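Local structure of homoserine O-acetyltransferase (Bacillus anthracis str. 'Ames Ancestor', 3I1I) at residues A[23-28]-A[105-110]; A[95-100]-A[278-283]; A[213-218]-A[274-279]. The protein probably transfers an acetyl group from acetyl-CoA to the hydroxyl of L-homoserine, an early step of methionine biosynthesis, using an alpha/beta-hydrolase fold. All coordinates share one frame; numbering follows the deposited sequence.

Interaction 1 (A[23-28]-A[105-110]). With ACT (acetate ion), chain D.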
# COMPACT_ATOMS: atom_id res chain seq x y z
N ARG A 23 14.78 -27.03 1.46
CA ARG A 23 16.11 -26.44 1.48
C ARG A 23 16.83 -26.78 2.82
O ARG A 23 16.19 -26.76 3.89
CB ARG A 23 15.99 -24.93 1.29
CG ARG A 23 17.30 -24.18 1.26
CD ARG A 23 17.99 -24.31 -0.08
NE ARG A 23 19.16 -23.44 -0.08
CZ ARG A 23 19.14 -22.13 -0.31
NH1 ARG A 23 18.00 -21.49 -0.60
NH2 ARG A 23 20.28 -21.45 -0.24
N THR A 24 18.13 -27.10 2.77
CA THR A 24 18.89 -27.42 3.98
C THR A 24 20.04 -26.43 4.17
O THR A 24 20.87 -26.31 3.29
CB THR A 24 19.39 -28.90 3.99
OG1 THR A 24 18.25 -29.78 3.93
CG2 THR A 24 20.18 -29.22 5.27
N ILE A 25 20.05 -25.70 5.29
CA ILE A 25 21.12 -24.77 5.58
C ILE A 25 21.37 -24.79 7.09
O ILE A 25 20.52 -25.27 7.84
CB ILE A 25 20.79 -23.31 5.09
CG1 ILE A 25 19.48 -22.79 5.72
CG2 ILE A 25 20.69 -23.25 3.58
CD1 ILE A 25 19.34 -21.26 5.76
N PRO A 26 22.55 -24.35 7.54
CA PRO A 26 22.74 -24.08 8.97
C PRO A 26 21.87 -22.90 9.46
O PRO A 26 21.73 -21.89 8.75
CB PRO A 26 24.24 -23.71 9.09
CG PRO A 26 24.88 -24.16 7.83
CD PRO A 26 23.80 -24.23 6.77
N VAL A 27 21.36 -23.02 10.67
CA VAL A 27 20.56 -21.97 11.29
C VAL A 27 20.98 -21.76 12.75
O VAL A 27 21.51 -22.67 13.38
CB VAL A 27 19.05 -22.35 11.27
CG1 VAL A 27 18.55 -22.56 9.81
CG2 VAL A 27 18.84 -23.58 12.06
N GLN A 28 20.74 -20.56 13.26
CA GLN A 28 20.89 -20.24 14.67
C GLN A 28 19.63 -19.51 15.12
O GLN A 28 18.89 -18.97 14.31
CB GLN A 28 22.09 -19.34 14.91
CG GLN A 28 22.07 -18.10 14.01
CD GLN A 28 23.20 -17.11 14.28
OE1 GLN A 28 24.19 -17.44 14.91
NE2 GLN A 28 23.02 -15.86 13.80
N ILE A 105 19.45 -12.86 17.62
CA ILE A 105 20.23 -13.89 16.94
C ILE A 105 19.31 -14.70 16.04
O ILE A 105 18.42 -15.41 16.51
CB ILE A 105 20.96 -14.84 17.97
CG1 ILE A 105 21.92 -14.02 18.86
CG2 ILE A 105 21.70 -15.98 17.26
CD1 ILE A 105 22.17 -14.61 20.26
N THR A 106 19.52 -14.58 14.73
CA THR A 106 18.56 -15.08 13.74
C THR A 106 19.31 -15.62 12.54
O THR A 106 20.50 -15.38 12.40
CB THR A 106 17.62 -13.94 13.26
OG1 THR A 106 16.46 -14.52 12.65
CG2 THR A 106 18.30 -13.00 12.26
N THR A 107 18.60 -16.35 11.69
CA THR A 107 19.09 -16.67 10.36
C THR A 107 18.12 -16.14 9.32
O THR A 107 16.93 -16.35 9.43
CB THR A 107 19.29 -18.18 10.16
OG1 THR A 107 20.10 -18.67 11.23
CG2 THR A 107 19.96 -18.48 8.82
N GLY A 108 18.66 -15.43 8.33
CA GLY A 108 17.86 -14.73 7.34
C GLY A 108 18.69 -14.18 6.19
O GLY A 108 19.87 -14.55 6.01
N PRO A 109 18.09 -13.29 5.38
CA PRO A 109 18.74 -12.79 4.19
C PRO A 109 20.00 -11.99 4.46
O PRO A 109 20.83 -11.87 3.56
CB PRO A 109 17.67 -11.89 3.53
CG PRO A 109 16.41 -12.16 4.22
CD PRO A 109 16.72 -12.76 5.53
N LYS A 110 20.15 -11.43 5.66
CA LYS A 110 21.41 -10.79 6.01
C LYS A 110 22.51 -11.76 6.40
O LYS A 110 23.68 -11.35 6.48
CB LYS A 110 21.25 -9.79 7.15
CG LYS A 110 20.78 -8.39 6.72
CD LYS A 110 21.76 -7.70 5.72
CE LYS A 110 21.03 -6.69 4.78
NZ LYS A 110 21.62 -6.51 3.39
C ACT D . 24.10 -18.79 10.29
O ACT D . 24.43 -18.90 9.08
OXT ACT D . 23.36 -17.80 10.56
CH3 ACT D . 24.54 -19.77 11.36
O HOH W 1 16.24 -17.56 13.78

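Interaction 2 (A[95-100]-A[278-283])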
# COMPACT_ATOMS: atom_id res chain seq x y z
N CYS A 95 14.44 -14.97 10.03
CA CYS A 95 14.33 -13.69 9.35
C CYS A 95 13.85 -12.54 10.25
O CYS A 95 13.11 -11.65 9.78
CB CYS A 95 13.40 -13.82 8.16
SG CYS A 95 13.92 -15.08 7.01
N ASN A 96 14.28 -12.55 11.52
CA ASN A 96 13.86 -11.52 12.44
C ASN A 96 14.15 -10.18 11.79
O ASN A 96 15.24 -10.00 11.23
CB ASN A 96 14.58 -11.64 13.78
CG ASN A 96 14.00 -10.72 14.82
OD1 ASN A 96 14.28 -9.52 14.82
ND2 ASN A 96 13.20 -11.27 15.74
N VAL A 97 13.20 -9.27 11.83
CA VAL A 97 13.35 -8.01 11.09
C VAL A 97 14.33 -7.05 11.75
O VAL A 97 15.01 -6.27 11.06
CB VAL A 97 11.99 -7.30 10.83
CG1 VAL A 97 11.04 -8.26 10.16
CG2 VAL A 97 11.41 -6.73 12.13
N GLN A 98 14.42 -7.12 13.07
CA GLN A 98 15.31 -6.24 13.84
C GLN A 98 16.70 -6.77 13.80
O GLN A 98 17.32 -6.98 14.86
CB GLN A 98 14.90 -6.19 15.29
CG GLN A 98 13.59 -5.56 15.53
CD GLN A 98 13.38 -5.32 17.00
OE1 GLN A 98 14.26 -4.75 17.67
NE2 GLN A 98 12.22 -5.75 17.52
N VAL A 99 17.20 -7.01 12.59
CA VAL A 99 18.46 -7.74 12.40
C VAL A 99 19.66 -6.90 12.83
O VAL A 99 20.67 -7.45 13.19
CB VAL A 99 18.68 -8.20 10.94
CG1 VAL A 99 19.50 -7.17 10.17
CG2 VAL A 99 19.41 -9.56 10.94
N LYS A 100 19.53 -5.58 12.81
CA LYS A 100 20.60 -4.71 13.30
C LYS A 100 20.65 -4.62 14.83
O LYS A 100 21.68 -4.25 15.38
CB LYS A 100 20.51 -3.30 12.69
CG LYS A 100 20.31 -3.29 11.16
CD LYS A 100 20.52 -1.88 10.56
CE LYS A 100 19.47 -1.50 9.49
NZ LYS A 100 19.29 -0.02 9.45
N ASN A 278 14.68 -6.89 3.27
CA ASN A 278 14.55 -8.28 2.81
C ASN A 278 13.93 -9.17 3.91
O ASN A 278 13.07 -10.02 3.62
CB ASN A 278 15.90 -8.86 2.38
CG ASN A 278 16.43 -8.23 1.08
OD1 ASN A 278 15.69 -7.62 0.31
ND2 ASN A 278 17.70 -8.41 0.82
N SER A 279 14.36 -8.93 5.15
CA SER A 279 13.86 -9.66 6.28
C SER A 279 12.34 -9.42 6.41
O SER A 279 11.55 -10.35 6.65
CB SER A 279 14.58 -9.24 7.56
OG SER A 279 15.90 -9.77 7.58
N TRP A 280 11.97 -8.16 6.26
CA TRP A 280 10.57 -7.78 6.32
C TRP A 280 9.79 -8.53 5.25
O TRP A 280 8.74 -9.06 5.55
CB TRP A 280 10.42 -6.26 6.12
CG TRP A 280 9.03 -5.80 6.37
CD1 TRP A 280 7.93 -5.97 5.56
CD2 TRP A 280 8.58 -5.15 7.54
NE1 TRP A 280 6.82 -5.43 6.16
CE2 TRP A 280 7.19 -4.92 7.38
CE3 TRP A 280 9.21 -4.71 8.70
CZ2 TRP A 280 6.42 -4.29 8.35
CZ3 TRP A 280 8.45 -4.08 9.69
CH2 TRP A 280 7.07 -3.86 9.49
N MSE A 281 10.30 -8.60 4.03
CA MSE A 281 9.61 -9.32 2.97
C MSE A 281 9.39 -10.80 3.34
O MSE A 281 8.27 -11.31 3.16
CB MSE A 281 10.37 -9.32 1.63
CG MSE A 281 10.59 -7.99 0.95
SE MSE A 281 11.48 -8.33 -0.82
CE MSE A 281 10.98 -10.11 -1.11
N TYR A 282 10.45 -11.50 3.78
CA TYR A 282 10.35 -12.94 4.08
C TYR A 282 9.34 -13.22 5.18
O TYR A 282 8.55 -14.17 5.08
CB TYR A 282 11.69 -13.54 4.46
CG TYR A 282 12.50 -13.98 3.28
CD1 TYR A 282 13.28 -13.09 2.59
CD2 TYR A 282 12.47 -15.30 2.83
CE1 TYR A 282 14.00 -13.48 1.48
CE2 TYR A 282 13.21 -15.69 1.72
CZ TYR A 282 13.97 -14.76 1.06
OH TYR A 282 14.72 -15.08 -0.04
N THR A 283 9.33 -12.34 6.18
CA THR A 283 8.40 -12.46 7.31
C THR A 283 6.98 -12.16 6.82
O THR A 283 6.06 -12.90 7.15
CB THR A 283 8.81 -11.53 8.46
OG1 THR A 283 10.14 -11.83 8.83
CG2 THR A 283 7.90 -11.71 9.71
O HOH W 2 16.77 -11.55 9.42

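Interaction 3 (A[213-218]-A[274-279])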
# COMPACT_ATOMS: atom_id res chain seq x y z
N GLU A 213 24.01 -2.11 2.86
CA GLU A 213 23.78 -1.35 4.09
C GLU A 213 22.81 -0.20 3.88
O GLU A 213 22.35 0.40 4.84
CB GLU A 213 25.12 -0.82 4.65
CG GLU A 213 26.11 -1.92 5.13
CD GLU A 213 25.43 -3.05 5.92
OE1 GLU A 213 24.73 -2.73 6.93
OE2 GLU A 213 25.57 -4.24 5.52
N GLU A 214 22.50 0.11 2.62
CA GLU A 214 21.55 1.17 2.32
C GLU A 214 20.13 0.66 2.04
O GLU A 214 19.76 0.35 0.91
CB GLU A 214 22.06 2.01 1.16
CG GLU A 214 22.98 3.10 1.66
CD GLU A 214 23.88 3.63 0.58
OE1 GLU A 214 23.80 4.86 0.33
OE2 GLU A 214 24.64 2.82 -0.01
N GLN A 215 19.35 0.61 3.12
CA GLN A 215 17.99 0.06 3.09
C GLN A 215 17.12 0.89 2.17
O GLN A 215 17.28 2.08 2.13
CB GLN A 215 17.38 0.09 4.50
CG GLN A 215 18.09 -0.84 5.51
CD GLN A 215 17.85 -2.31 5.26
OE1 GLN A 215 16.90 -2.70 4.57
NE2 GLN A 215 18.70 -3.15 5.83
N PRO A 216 16.18 0.24 1.44
CA PRO A 216 15.19 0.99 0.65
C PRO A 216 14.11 1.59 1.54
O PRO A 216 13.03 1.03 1.68
CB PRO A 216 14.63 -0.08 -0.28
CG PRO A 216 14.75 -1.33 0.47
CD PRO A 216 15.99 -1.21 1.32
N MSE A 217 14.41 2.73 2.13
CA MSE A 217 13.56 3.35 3.14
C MSE A 217 12.16 3.77 2.65
O MSE A 217 11.19 3.67 3.39
CB MSE A 217 14.27 4.56 3.76
CG MSE A 217 15.60 4.21 4.45
SE MSE A 217 15.35 2.95 5.94
CE MSE A 217 14.53 4.18 7.26
N LYS A 218 12.04 4.24 1.41
CA LYS A 218 10.70 4.62 0.92
C LYS A 218 9.79 3.41 0.85
O LYS A 218 8.70 3.41 1.40
CB LYS A 218 10.75 5.30 -0.43
CG LYS A 218 11.44 6.63 -0.40
CD LYS A 218 11.51 7.26 -1.81
CE LYS A 218 12.36 8.52 -1.84
NZ LYS A 218 12.29 9.18 -3.20
N LEU A 274 15.82 0.33 12.77
CA LEU A 274 16.66 -0.84 12.96
C LEU A 274 16.32 -2.03 12.08
O LEU A 274 16.81 -3.12 12.33
CB LEU A 274 16.56 -1.33 14.42
CG LEU A 274 17.09 -0.42 15.56
CD1 LEU A 274 17.41 -1.28 16.86
CD2 LEU A 274 18.32 0.44 15.10
N VAL A 275 15.51 -1.82 11.06
CA VAL A 275 14.81 -2.93 10.40
C VAL A 275 15.44 -3.23 9.06
O VAL A 275 15.91 -2.34 8.39
CB VAL A 275 13.32 -2.57 10.25
CG1 VAL A 275 12.60 -3.48 9.27
CG2 VAL A 275 12.66 -2.61 11.62
N ASP A 276 15.45 -4.52 8.68
CA ASP A 276 15.96 -4.94 7.37
C ASP A 276 14.85 -5.28 6.38
O ASP A 276 13.98 -6.09 6.65
CB ASP A 276 16.87 -6.15 7.52
CG ASP A 276 17.40 -6.64 6.18
OD1 ASP A 276 18.08 -5.84 5.48
OD2 ASP A 276 17.11 -7.81 5.84
N ALA A 277 14.93 -4.70 5.19
CA ALA A 277 13.86 -4.78 4.19
C ALA A 277 13.63 -6.21 3.71
O ALA A 277 12.48 -6.67 3.72
CB ALA A 277 14.14 -3.84 2.98
N ASN A 278 14.68 -6.89 3.27
CA ASN A 278 14.55 -8.28 2.81
C ASN A 278 13.93 -9.17 3.91
O ASN A 278 13.07 -10.02 3.62
CB ASN A 278 15.90 -8.86 2.38
CG ASN A 278 16.43 -8.23 1.08
OD1 ASN A 278 15.69 -7.62 0.31
ND2 ASN A 278 17.70 -8.41 0.82
N SER A 279 14.36 -8.93 5.15
CA SER A 279 13.86 -9.66 6.28
C SER A 279 12.34 -9.42 6.41
O SER A 279 11.55 -10.35 6.65
CB SER A 279 14.58 -9.24 7.56
OG SER A 279 15.90 -9.77 7.58

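Interaction 1 (A[23-28]-A[105-110])
Gln28 is bound to the 105-110 loop at two points, through its backbone and through the tip of its side chain. The two chains run nearly antiparallel where they touch, 169° apart, yet a side chain makes the first link: Gln28 N donates to Thr107 OG1 at 2.8 Å, almost straight at 168°. Threonine suits this place because OG1, anti to its carbonyl carbon, faces the strand, while its methyl lies against Pro26 O and the CD1 end of Ile25. The glutamine chain leaves CB in the crowded position between N and C (chi1 52°) and then runs extended, which carries its amide alongside the loop. There NE2 reaches Thr106 O at 2.9 Å; the oxygen lies in the plane of the amide, whereas the donor stands above the carbonyl plane. Ile105 packs its CG2 branch across the same amide, 3.5 Å from Gln28 CD; the bond and this methyl probably limit the rotation of the amide, whose OE1 has a weak bond to Lys11 NZ. This end is the tight one. The margins are looser: on one flank a water bridges Gln28 O and, weakly, Thr107 N, and on another an acetate, probably from the crystallisation liquor, lies 3.7 Å from Gln28 CG with its OXT. Thr106 points its side chain away from the strand, its hydroxyl bonded to Asn93 O. Strand 24-34 lies in the main sheet between strands 10-18 and 87-91; Val27 packs on Leu14 and Tyr17 of the former, while Pro109 rests on helix 277-289.

Interaction 2 (A[95-100]-A[278-283])
The backbone of 95-100 is an irregular turn that comes closest to helix 277-289 at Cys95, with Cys95 CA 5.1 Å from Ser279 CA, and no direct hydrogen bond joins the two segments. Cys95 sends SG beside its own backbone N, onto Tyr282, 3.7 Å from Tyr282 CB and oblique to the ring, a sulfur-aromatic contact in which a short side chain ending in polarisable sulfur suits a buried place. Val97 brings its CG1 branch over the helix backbone, 3.9 Å from Trp280 CA, and meets Thr283 at about a right angle. The small Ser279 lets the turn come near, its CB 3.6 Å from Cys95 O. Asn96 faces away, its OD1 closing an Asx turn with Gln98 N and its ND2 bonded to Ala53 O. Within the helix, Ser279 O accepts from both Thr283 OG1, at 3.0 Å, and Thr283 N. A water donates to Asn96 O at 2.8 Å and to Ser279 OG, whose other partner is Asp276. Chemically this is buried apolar and sulfur packing, its hydroxyls bonded to the helix itself or its cap (Thr283, Ser279) or to Phe124 O (Tyr282), with one water linking a turn carbonyl to a serine hydroxyl.

Interaction 3 (A[213-218]-A[274-279])
Gln215 lays its side-chain amide against the start of helix 277-289, its CD 3.7 Å from Val275 O, and both ends of that amide are used. CG stands anti to the carbonyl carbon (chi1 -65°) and the chain then bends at chi2 (-71°), which turns the group toward the helix. OE1 accepts from Ala277 N at 2.9 Å, the donor standing above the carbonyl plane. NE2 donates to Asp276 OD1 at 2.8 Å along a nearly straight line of 171°, in the plane of the amide and on the anti lone pair of the carboxylate oxygen. Amide and carboxylate cross almost perpendicularly. A glutamine suits the place because one flat group offers an acceptor to a backbone N-H and a donor to a carboxylate, which settles which end is oxygen. Asp276 is the N-cap of helix 277-289: with CG anti to its backbone N, its OD2 accepts from Ser279 N, 3.0 Å away, which comes from above the carboxylate plane, and the same oxygen takes Ser279 OG at 2.9 Å. Two donors thus grip OD2, while OD1 also accepts from Tyr211 OH; together with the helix N-terminus these bonds probably favour the charged form of Asp276. Beside the polar pair, Pro216 rests CG and CD of its ring on the methyl of Ala277, each 3.6 Å from Ala277 CB, a small residue admitting the approach. Pro216 is itself the N-cap residue of helix 217-228 and centres an inverse gamma turn, so two helix starts meet here, with Ile200 of helix 186-202 packed on both.

In the fold
The three contacts form a row from the main sheet to the helices. Interaction 1 ties strand 24-34 to the loop after strand 87-91; about 11 Å away between centres, interaction 2 joins an earlier turn of that loop to helix 277-289; interaction 3, about 9 Å from interaction 2 and 18 Å from interaction 1, brings in the start of helix 217-228. Interactions 2 and 3 share Asn278 and Ser279. Thr107 O with Cys95 N links interactions 1 and 2, and Val97 O with Asp276 N links 2 and 3; both are probable hydrogen bonds. Along the chain interactions 1 and 2 alternate, and interaction 3 follows interaction 1. The loop, touching strand 24-34 and helix 277-289, connects the alpha/beta-hydrolase sheet with helices between strands 174-178 and 309-313.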